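Local coordinates for N-Acetyltransferase, PseH (Campylobacter jejuni subsp. jejuni PT14, PDB 4XPL), which transfers an acetyl group from acetyl coenzyme A, probably to the 4-amino group of a UDP-linked amino sugar on the way to pseudaminic acid, which modifies flagellin, at residues K38-Y41 with I42-E45. The protein carries 8 engineered substitutions. Sequence-based numbering, arbitrary orientation.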
ATOM      1  N   LYS A  38      -2.685  16.558  19.351  1.00 52.07           N
ATOM      2  CA  LYS A  38      -3.607  16.024  20.342  1.00 49.16           C
ATOM      3  C   LYS A  38      -4.545  15.029  19.653  1.00 45.10           C
ATOM      4  O   LYS A  38      -5.584  15.418  19.113  1.00 46.00           O
ATOM      5  CB  LYS A  38      -4.400  17.159  21.009  1.00 50.75           C
ATOM      6  N   THR A  39      -4.140  13.762  19.636  1.00 41.50           N
ATOM      7  CA  THR A  39      -4.950  12.696  19.072  1.00 38.07           C
ATOM      8  C   THR A  39      -6.062  12.360  20.052  1.00 34.80           C
ATOM      9  O   THR A  39      -5.812  12.218  21.255  1.00 36.09           O
ATOM     10  CB  THR A  39      -4.130  11.442  18.793  1.00 36.74           C
ATOM     11  OG1 THR A  39      -3.166  11.733  17.778  1.00 40.26           O
ATOM     12  CG2 THR A  39      -5.031  10.306  18.294  1.00 35.45           C
ATOM     13  N   LYS A  40      -7.284  12.271  19.546  1.00 30.90           N
ATOM     14  CA  LYS A  40      -8.442  11.947  20.373  1.00 28.26           C
ATOM     15  C   LYS A  40      -8.396  10.467  20.687  1.00 26.57           C
ATOM     16  O   LYS A  40      -7.947   9.671  19.874  1.00 25.85           O
ATOM     17  CB  LYS A  40      -9.738  12.252  19.628  1.00 27.89           C
ATOM     18  CG  LYS A  40      -9.962  13.716  19.292  1.00 30.25           C
ATOM     19  CD  LYS A  40     -11.160  13.863  18.342  1.00 31.92           C
ATOM     20  CE  LYS A  40     -11.602  15.318  18.186  1.00 36.21           C
ATOM     21  NZ  LYS A  40     -10.840  16.026  17.138  1.00 39.09           N
ATOM     22  N   TYR A  41      -8.908  10.095  21.851  1.00 26.71           N
ATOM     23  CA  TYR A  41      -8.887   8.698  22.243  1.00 26.40           C
ATOM     24  C   TYR A  41      -9.624   7.854  21.214  1.00 25.70           C
ATOM     25  O   TYR A  41      -9.143   6.812  20.843  1.00 25.38           O
ATOM     26  CB  TYR A  41      -9.458   8.445  23.659  1.00 27.40           C
ATOM     27  CG  TYR A  41      -9.589   6.962  23.938  1.00 27.84           C
ATOM     28  CD1 TYR A  41      -8.510   6.233  24.445  1.00 28.68           C
ATOM     29  CD2 TYR A  41     -10.775   6.285  23.662  1.00 28.05           C
ATOM     30  CE1 TYR A  41      -8.611   4.849  24.681  1.00 29.68           C
ATOM     31  CE2 TYR A  41     -10.900   4.902  23.890  1.00 29.18           C
ATOM     32  CZ  TYR A  41      -9.812   4.194  24.387  1.00 29.94           C
ATOM     33  OH  TYR A  41      -9.944   2.849  24.611  1.00 31.61           O
ATOM     34  N   ILE A  42     -10.777   8.306  20.723  1.00 25.89           N
ATOM     35  CA  ILE A  42     -11.543   7.453  19.804  1.00 26.05           C
ATOM     36  C   ILE A  42     -10.715   7.145  18.524  1.00 25.39           C
ATOM     37  O   ILE A  42     -10.717   6.031  18.035  1.00 25.39           O
ATOM     38  CB  ILE A  42     -12.941   8.027  19.486  1.00 27.09           C
ATOM     39  CG1 ILE A  42     -13.761   7.037  18.616  1.00 28.13           C
ATOM     40  CG2 ILE A  42     -12.837   9.386  18.820  1.00 27.31           C
ATOM     41  CD1 ILE A  42     -13.804   5.601  19.145  1.00 28.64           C
ATOM     42  N   ASP A  43      -9.958   8.115  18.019  1.00 25.20           N
ATOM     43  CA  ASP A  43      -9.136   7.865  16.806  1.00 25.15           C
ATOM     44  C   ASP A  43      -8.020   6.846  17.106  1.00 24.49           C
ATOM     45  O   ASP A  43      -7.832   5.874  16.380  1.00 23.67           O
ATOM     46  CB  ASP A  43      -8.570   9.171  16.252  1.00 26.76           C
ATOM     47  CG  ASP A  43      -9.653  10.079  15.701  1.00 29.73           C
ATOM     48  OD1 ASP A  43     -10.583   9.586  15.026  1.00 33.60           O
ATOM     49  OD2 ASP A  43      -9.582  11.289  15.946  1.00 35.16           O
ATOM     50  N   PHE A  44      -7.300   7.071  18.202  1.00 25.61           N
ATOM     51  CA  PHE A  44      -6.280   6.150  18.661  1.00 26.41           C
ATOM     52  C   PHE A  44      -6.831   4.732  18.829  1.00 25.65           C
ATOM     53  O   PHE A  44      -6.242   3.764  18.366  1.00 25.50           O
ATOM     54  CB  PHE A  44      -5.758   6.627  20.005  1.00 28.41           C
ATOM     55  CG  PHE A  44      -4.815   5.685  20.646  1.00 32.97           C
ATOM     56  CD1 PHE A  44      -3.546   5.484  20.105  1.00 36.32           C
ATOM     57  CD2 PHE A  44      -5.181   4.991  21.805  1.00 38.22           C
ATOM     58  CE1 PHE A  44      -2.642   4.608  20.724  1.00 38.96           C
ATOM     59  CE2 PHE A  44      -4.276   4.123  22.429  1.00 40.67           C
ATOM     60  CZ  PHE A  44      -3.014   3.933  21.880  1.00 40.27           C
ATOM     61  N   GLU A  45      -7.969   4.627  19.495  1.00 24.91           N
ATOM     62  CA  GLU A  45      -8.593   3.348  19.730  1.00 26.44           C
ATOM     63  C   GLU A  45      -9.021   2.674  18.418  1.00 25.99           C
ATOM     64  O   GLU A  45      -8.891   1.456  18.296  1.00 26.86           O
ATOM     65  CB  GLU A  45      -9.790   3.524  20.673  1.00 27.98           C
ATOM     66  CG  GLU A  45     -10.438   2.236  21.102  1.00 32.71           C
ATOM     67  CD  GLU A  45     -11.518   1.752  20.153  1.00 36.88           C
ATOM     68  OE1 GLU A  45     -11.918   2.502  19.230  1.00 37.77           O
ATOM     69  OE2 GLU A  45     -11.973   0.601  20.336  1.00 42.86           O
TER
HETATM   70  O   HOH W   1      -7.640  12.689  16.738  1.00 35.35           O
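K40 O and Y41 O accept from F44 N and E45 N, the first i to i+4 backbone bonds of the helix: F44 N donates to K40 O at 3.2 Å, almost straight, its N-H...O angle 177°, and E45 N donates to Y41 O at 2.8 Å. K40 is thus the N-cap residue, and these bonds close the first turn.

A water bridges the cap to D43. It accepts from K40 N at 2.9 Å and donates to D43 OD2, so the carboxylate three residues on reaches back to the cap's backbone N-H through solvent, a water-mediated relative of the capping box. The aliphatic part of K40 runs alongside D43, with K40 CB 3.8 Å from D43 OD2. K40 NZ stops 5.0 Å from D43 OD2, too far for a salt bridge, though the opposite charges probably attract weakly.

The apolar contacts centre on the Y41 ring. A chi1 of 172° carries it away from its own backbone N and along the helix, so that one face meets E45 CB, 4.0 Å from the centroid, in a CH-pi contact. E45 CG follows toward the phenol end, 3.6 Å from Y41 OH. Y41 CD1 lies at the edge of the F44 ring, while the methyl of T39 packs near F44 CB.

The turn starts helix 41-56 at the protein surface within the GNAT domain, ahead of strand 61-67; just before it, T39 OG1 hydrogen-bonds E22, tying the incoming loop to helix 18-25.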